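Putative DNA-binding protein (Salmonella choleraesuis, PDB 2HX0) probably binds DNA and carries a magnesium site where neighbouring subunits of its three-copy assembly meet. Local coordinates at the interface of chains A and B. Coordinates in Å, arbitrary orientation; residue numbers count along the deposited sequence, not the author numbering. Chains: chain A/B, Putative DNA-binding protein.

The three contacts belong to one interface between neighbouring copies in a deposited assembly of three. Contact 1 lies between the others, about 11 Å from contact 2 and about 14 Å from contact 3, measured between the centres of their C-alpha atoms; contacts 2 and 3 are about 24 Å apart. B:Glu77 meets both the metal-site histidine A:His93 and the loop 63-65 of chain A. Strands 47-56 and 117-124 of chain B supply residues to both contact 1 and contact 3. The arrangement suggests that B:Glu77 could help complete the magnesium site. Contact 2 is a water-bridged loop contact and contact 3 an aromatic one.

Contact 1: the interface of chains A and B. Residues chain A 91, 93, 132, 142; chain B 53-54, 77, 116-117, 119.
The carboxylate oxygen OE2 of B:Glu119 is gripped from chain A in this PCC-domain interface. A:His91 gives it a nearly straight hydrogen bond, ND1 to OE2 2.7 Å and 170° at the hydrogen. The oxygen lies in the imidazole plane, whereas the nitrogen meets the carboxylate from above its plane. With CG anti to the backbone N (chi1 -171°), the ring reaches across to this acid, using ND1 as donor, which would leave NE2 for the metal. A:Arg132 adds a weaker salt bridge, NH1 to the same OE2 at 3.2 Å; its long side chain suits it to reach the acid from strand 128-134.

Water 1 joins B:Glu119 OE2, at 2.7 Å, to A:Glu142 OE1, at 2.6 Å, and to the B:Thr117 hydroxyl, a bridge that may ease the repulsion of like charges if both acids are ionised. Water 2 links A:Glu142 OE2 to the B:Thr116 hydroxyl.

A:His93, like A:His91 a magnesium ligand, has its ring under the hydroxyl OG1 of B:Thr53, which sits over its centre 3.1 Å from the plane. On the opposite face B:Glu77 OE1 comes up beside the NE2–CE1 edge, well out of the plane. B:Glu77 is a known magnesium ligand, with no ion bound to it in this chain.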
# COMPACT_ATOMS: atom_id res chain seq x y z
N HIS A 91 -4.20 -2.48 -13.98
CA HIS A 91 -5.38 -2.11 -13.20
C HIS A 91 -4.82 -1.37 -12.00
O HIS A 91 -4.38 -1.99 -11.04
CB HIS A 91 -6.17 -3.35 -12.76
CG HIS A 91 -7.50 -3.03 -12.15
ND1 HIS A 91 -8.39 -4.00 -11.74
CD2 HIS A 91 -8.10 -1.84 -11.89
CE1 HIS A 91 -9.47 -3.43 -11.25
NE2 HIS A 91 -9.33 -2.12 -11.34
N HIS A 93 -5.23 1.92 -9.10
CA HIS A 93 -6.09 2.87 -8.40
C HIS A 93 -5.19 3.88 -7.72
O HIS A 93 -4.11 3.54 -7.23
CB HIS A 93 -6.98 2.15 -7.38
CG HIS A 93 -8.11 1.40 -8.01
ND1 HIS A 93 -9.03 0.69 -7.28
CD2 HIS A 93 -8.48 1.26 -9.31
CE1 HIS A 93 -9.92 0.15 -8.09
NE2 HIS A 93 -9.61 0.48 -9.33
N ARG A 132 -5.31 -10.37 -19.21
CA ARG A 132 -6.66 -9.89 -18.99
C ARG A 132 -7.56 -10.71 -19.90
O ARG A 132 -7.50 -10.60 -21.13
CB ARG A 132 -6.76 -8.40 -19.34
CG ARG A 132 -5.74 -7.53 -18.59
CD ARG A 132 -6.03 -7.45 -17.10
NE ARG A 132 -4.86 -6.99 -16.35
CZ ARG A 132 -4.86 -6.64 -15.07
NH1 ARG A 132 -5.99 -6.69 -14.36
NH2 ARG A 132 -3.73 -6.26 -14.49
N GLU A 142 -10.88 -9.50 -16.96
CA GLU A 142 -10.35 -9.49 -15.60
C GLU A 142 -9.01 -10.19 -15.50
O GLU A 142 -8.59 -10.89 -16.41
CB GLU A 142 -11.35 -10.16 -14.66
CG GLU A 142 -12.75 -9.57 -14.71
CD GLU A 142 -12.83 -8.17 -14.14
OE1 GLU A 142 -11.80 -7.67 -13.64
OE2 GLU A 142 -13.92 -7.56 -14.19
N THR B 53 -6.34 -4.14 -5.47
CA THR B 53 -7.14 -3.22 -6.25
C THR B 53 -8.44 -3.93 -6.60
O THR B 53 -8.46 -5.15 -6.71
CB THR B 53 -6.43 -2.79 -7.55
OG1 THR B 53 -7.22 -1.80 -8.21
CG2 THR B 53 -6.24 -3.97 -8.48
N GLY B 54 -9.52 -3.18 -6.75
CA GLY B 54 -10.78 -3.81 -7.06
C GLY B 54 -11.97 -2.92 -6.78
O GLY B 54 -11.84 -1.71 -6.63
N GLU B 77 -14.82 1.77 -5.05
CA GLU B 77 -13.56 1.29 -5.59
C GLU B 77 -12.68 1.05 -4.38
O GLU B 77 -12.70 1.83 -3.43
CB GLU B 77 -12.89 2.34 -6.48
CG GLU B 77 -13.63 2.62 -7.77
CD GLU B 77 -13.67 1.42 -8.68
OE1 GLU B 77 -12.59 0.98 -9.13
OE2 GLU B 77 -14.77 0.90 -8.95
N THR B 116 -17.03 -6.20 -9.05
CA THR B 116 -16.60 -6.78 -10.32
C THR B 116 -15.35 -7.63 -10.14
O THR B 116 -15.17 -8.63 -10.83
CB THR B 116 -16.30 -5.70 -11.39
OG1 THR B 116 -15.21 -4.87 -10.96
CG2 THR B 116 -17.53 -4.84 -11.63
N THR B 117 -14.49 -7.25 -9.19
CA THR B 117 -13.26 -8.00 -8.98
C THR B 117 -12.48 -7.48 -7.78
O THR B 117 -12.71 -6.37 -7.30
CB THR B 117 -12.33 -7.88 -10.22
OG1 THR B 117 -11.27 -8.84 -10.13
CG2 THR B 117 -11.70 -6.49 -10.28
N GLU B 119 -8.35 -7.84 -6.93
CA GLU B 119 -7.04 -8.39 -7.28
C GLU B 119 -6.13 -8.22 -6.08
O GLU B 119 -6.01 -7.13 -5.54
CB GLU B 119 -6.48 -7.65 -8.49
CG GLU B 119 -7.28 -7.90 -9.77
CD GLU B 119 -6.86 -6.99 -10.91
OE1 GLU B 119 -5.66 -6.67 -11.02
OE2 GLU B 119 -7.74 -6.61 -11.72
O HOH W 1 -9.64 -8.39 -12.41
O HOH W 2 -13.48 -5.10 -13.07

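Contact 2: the interface of chains A and B. Residues chain A 63-65; chain B 75-77, 97-99, 115.
Backbone torsions of A:Ala64 (phi -44°, psi 123°), followed by a left-handed A:Gly65, shape a turn that pushes the alanine methyl into chain B, a second copy of the PCC domain. These are the values of a type II turn, whose second corner favours glycine because it has no beta-carbon. B:Glu77 meets the methyl with its aliphatic stem: CG, anti to the carbonyl carbon (chi1 -68°), is set 3.6 Å from A:Ala64 CB, and the bend at chi2 turns the carboxylate away towards water 4 and B:Arg115. The small alanine fits a tight place, its CB also lying 3.3 Å from the carbonyl O of B:Thr75. Beside it, B:Pro99 sets CG 3.4 Å from the carbonyl O of A:Ala64, while its own carbonyl faces CB of A:Tyr63.

Polar groups are joined across the contact by water. Water 3 takes up the amide N of A:Ala64 at 2.9 Å and ties it to the B:Ser97 hydroxyl and the B:Asp98 carbonyl. Water 4 lies 2.9 Å from the amide N of A:Gly65 and 2.6 Å from OE2 of B:Glu77.

That carboxylate is steadied from its own side by B:Arg115, whose NH2 forms a salt bridge to OE2 at 2.6 Å and also donates to the carbonyl of B:Phe76. The methyl CG2 of B:Thr75 rests over the centre of the guanidinium, probably helping to fix its rotation, and touches A:Gly65 CA at 3.7 Å.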
# COMPACT_ATOMS: atom_id res chain seq x y z
N TYR A 63 -13.91 7.88 -11.42
CA TYR A 63 -14.56 7.52 -10.17
C TYR A 63 -15.42 6.27 -10.26
O TYR A 63 -15.83 5.87 -11.35
CB TYR A 63 -15.38 8.71 -9.65
CG TYR A 63 -14.55 9.95 -9.38
CD1 TYR A 63 -13.27 9.86 -8.85
CD2 TYR A 63 -15.07 11.22 -9.64
CE1 TYR A 63 -12.51 11.00 -8.59
CE2 TYR A 63 -14.32 12.36 -9.37
CZ TYR A 63 -13.05 12.25 -8.85
OH TYR A 63 -12.32 13.39 -8.57
N ALA A 64 -15.69 5.66 -9.11
CA ALA A 64 -16.47 4.44 -9.01
C ALA A 64 -17.74 4.40 -9.86
O ALA A 64 -18.60 5.27 -9.73
CB ALA A 64 -16.82 4.17 -7.55
N GLY A 65 -17.83 3.39 -10.71
CA GLY A 65 -18.99 3.22 -11.57
C GLY A 65 -19.18 4.22 -12.69
O GLY A 65 -20.15 4.10 -13.45
N THR B 75 -21.62 1.68 -4.84
CA THR B 75 -20.62 1.43 -5.86
C THR B 75 -19.32 2.03 -5.36
O THR B 75 -19.15 3.24 -5.36
CB THR B 75 -21.02 2.10 -7.19
OG1 THR B 75 -22.31 1.64 -7.59
CG2 THR B 75 -20.01 1.78 -8.27
N PHE B 76 -18.40 1.17 -4.93
CA PHE B 76 -17.13 1.63 -4.40
C PHE B 76 -15.91 1.02 -5.08
O PHE B 76 -15.96 -0.09 -5.60
CB PHE B 76 -17.02 1.31 -2.91
CG PHE B 76 -18.10 1.91 -2.06
CD1 PHE B 76 -19.30 1.23 -1.84
CD2 PHE B 76 -17.91 3.15 -1.46
CE1 PHE B 76 -20.29 1.77 -1.01
CE2 PHE B 76 -18.89 3.70 -0.63
CZ PHE B 76 -20.08 3.01 -0.41
N GLU B 77 -14.82 1.77 -5.05
CA GLU B 77 -13.56 1.29 -5.59
C GLU B 77 -12.68 1.05 -4.38
O GLU B 77 -12.70 1.83 -3.43
CB GLU B 77 -12.89 2.34 -6.48
CG GLU B 77 -13.63 2.62 -7.77
CD GLU B 77 -13.67 1.42 -8.68
OE1 GLU B 77 -12.59 0.98 -9.13
OE2 GLU B 77 -14.77 0.90 -8.95
N SER B 97 -13.40 4.43 -2.33
CA SER B 97 -13.79 5.71 -2.92
C SER B 97 -15.15 5.54 -3.58
O SER B 97 -15.49 4.44 -4.05
CB SER B 97 -12.76 6.17 -3.95
OG SER B 97 -12.62 5.24 -5.01
N ASP B 98 -15.94 6.60 -3.62
CA ASP B 98 -17.27 6.52 -4.22
C ASP B 98 -17.35 7.21 -5.59
O ASP B 98 -16.35 7.72 -6.08
CB ASP B 98 -18.33 7.08 -3.26
CG ASP B 98 -18.21 8.58 -3.04
OD1 ASP B 98 -17.58 9.27 -3.87
OD2 ASP B 98 -18.78 9.06 -2.04
N PRO B 99 -18.55 7.24 -6.21
CA PRO B 99 -18.74 7.87 -7.52
C PRO B 99 -18.33 9.34 -7.64
O PRO B 99 -18.30 9.89 -8.75
CB PRO B 99 -20.23 7.67 -7.78
CG PRO B 99 -20.51 6.38 -7.08
CD PRO B 99 -19.78 6.55 -5.78
N ARG B 115 -17.62 -6.38 -6.14
CA ARG B 115 -18.54 -5.91 -7.16
C ARG B 115 -18.19 -6.56 -8.50
O ARG B 115 -18.94 -7.38 -9.01
CB ARG B 115 -18.48 -4.38 -7.27
CG ARG B 115 -19.54 -3.78 -8.19
CD ARG B 115 -19.92 -2.38 -7.73
NE ARG B 115 -18.77 -1.47 -7.70
CZ ARG B 115 -18.21 -0.94 -8.78
NH1 ARG B 115 -18.68 -1.23 -9.99
NH2 ARG B 115 -17.17 -0.12 -8.65
O HOH W 3 -13.98 6.69 -6.94
O HOH W 4 -15.87 1.37 -11.26

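Contact 3: the interface of chains A and B. Residues chain A 18, 20, 48-50, 125; chain B 20, 22, 50-51, 121.
Aromatic and aliphatic packing dominates where A:Trp48 and B:Phe20 meet. The two side chains cross at about a right angle, and the far rim of the indole points into the phenyl face, with CH2 of A:Trp48 3.8 Å above the ring plane of B:Phe20 and over its centre. Over the same face, towards the CD1–CE1 rim, lies CB of A:Ala18, 3.5 Å from CD1 of B:Phe20, where a small residue suits the close approach. A:Leu125 reaches in with CD2, 3.6 Å from CB of B:Phe20. The two copies of Phe20 meet tip to tip, CZ to CZ at 3.8 Å, and the B tip lies in the plane of the A ring.

CH-pi contact comes from B:Val121. Its CG1 methyl, set anti to the backbone N (chi1 174°), sits over the indole of A:Trp48, 3.8 Å from the centroid of the six-membered ring. A branched aliphatic residue suits this flat surface, since CG2 lies against the indole as well.

Hydrogen bonding is found at the indole N-H and at a water nearby. A:Trp48 NE1 donates to the carbonyl O of B:Ala50 at 3.0 Å, a bent bond (137° at the hydrogen) that arrives from above the carbonyl plane. Water 5 joins the same oxygen to the carbonyl of A:Ile49 at 3.1 Å.

Packed against oily residues, with its N-H engaged in a bent bond, the tryptophan probably anchors one subunit on the next and helps hold the three copies together.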
# COMPACT_ATOMS: atom_id res chain seq x y z
N ALA A 18 9.66 -12.90 -5.68
CA ALA A 18 9.51 -11.62 -6.36
C ALA A 18 10.85 -10.95 -6.56
O ALA A 18 11.78 -11.12 -5.77
CB ALA A 18 8.59 -10.70 -5.56
N PHE A 20 12.32 -7.10 -7.22
CA PHE A 20 11.86 -5.73 -7.09
C PHE A 20 12.69 -4.72 -7.85
O PHE A 20 13.89 -4.90 -8.05
CB PHE A 20 11.80 -5.32 -5.62
CG PHE A 20 10.79 -6.10 -4.84
CD1 PHE A 20 11.13 -7.32 -4.25
CD2 PHE A 20 9.48 -5.64 -4.73
CE1 PHE A 20 10.17 -8.08 -3.57
CE2 PHE A 20 8.52 -6.39 -4.05
CZ PHE A 20 8.87 -7.61 -3.48
N TRP A 48 3.27 -5.63 -9.81
CA TRP A 48 2.33 -4.89 -8.98
C TRP A 48 3.09 -3.76 -8.31
O TRP A 48 4.32 -3.81 -8.21
CB TRP A 48 1.68 -5.82 -7.94
CG TRP A 48 2.39 -5.97 -6.61
CD1 TRP A 48 2.13 -5.30 -5.46
CD2 TRP A 48 3.45 -6.89 -6.31
NE1 TRP A 48 2.95 -5.74 -4.45
CE2 TRP A 48 3.77 -6.72 -4.94
CE3 TRP A 48 4.15 -7.84 -7.06
CZ2 TRP A 48 4.77 -7.47 -4.31
CZ3 TRP A 48 5.14 -8.59 -6.43
CH2 TRP A 48 5.44 -8.39 -5.06
N ILE A 49 2.38 -2.72 -7.89
CA ILE A 49 3.03 -1.60 -7.23
C ILE A 49 3.19 -1.97 -5.76
O ILE A 49 2.20 -2.08 -5.03
CB ILE A 49 2.19 -0.32 -7.33
CG1 ILE A 49 1.78 -0.06 -8.78
CG2 ILE A 49 3.00 0.86 -6.78
CD1 ILE A 49 2.92 0.14 -9.82
N ALA A 50 4.43 -2.17 -5.34
CA ALA A 50 4.71 -2.56 -3.96
C ALA A 50 4.88 -1.36 -3.03
O ALA A 50 4.78 -1.50 -1.81
CB ALA A 50 5.95 -3.45 -3.90
N LEU A 125 6.68 -10.96 -10.42
CA LEU A 125 6.59 -12.36 -9.99
C LEU A 125 7.04 -13.24 -11.15
O LEU A 125 6.25 -13.61 -12.01
CB LEU A 125 5.14 -12.67 -9.61
CG LEU A 125 4.58 -11.72 -8.53
CD1 LEU A 125 3.06 -11.79 -8.50
CD2 LEU A 125 5.19 -12.08 -7.19
N PHE B 20 5.23 -14.86 -2.55
CA PHE B 20 4.02 -14.11 -2.90
C PHE B 20 2.98 -14.94 -3.62
O PHE B 20 3.29 -15.88 -4.35
CB PHE B 20 4.37 -12.89 -3.73
CG PHE B 20 5.19 -11.88 -3.00
CD1 PHE B 20 6.58 -11.98 -2.97
CD2 PHE B 20 4.57 -10.87 -2.27
CE1 PHE B 20 7.34 -11.07 -2.22
CE2 PHE B 20 5.32 -9.96 -1.52
CZ PHE B 20 6.71 -10.07 -1.50
N ALA B 22 -0.70 -14.51 -5.95
CA ALA B 22 -1.55 -13.60 -6.69
C ALA B 22 -2.91 -14.26 -6.86
O ALA B 22 -2.99 -15.43 -7.21
CB ALA B 22 -0.94 -13.29 -8.06
N ALA B 50 0.24 -7.26 0.21
CA ALA B 50 1.29 -6.52 -0.48
C ALA B 50 0.76 -5.63 -1.60
O ALA B 50 1.44 -4.71 -2.04
CB ALA B 50 2.34 -7.49 -1.02
N GLY B 51 -0.45 -5.92 -2.07
CA GLY B 51 -1.04 -5.13 -3.13
C GLY B 51 -2.49 -5.50 -3.30
O GLY B 51 -2.86 -6.66 -3.15
N VAL B 121 -2.25 -9.33 -4.08
CA VAL B 121 -0.92 -9.93 -4.07
C VAL B 121 -0.67 -10.05 -2.57
O VAL B 121 -0.62 -9.05 -1.85
CB VAL B 121 0.16 -9.04 -4.70
CG1 VAL B 121 1.52 -9.70 -4.49
CG2 VAL B 121 -0.11 -8.89 -6.17
O HOH W 5 1.72 -1.75 -1.99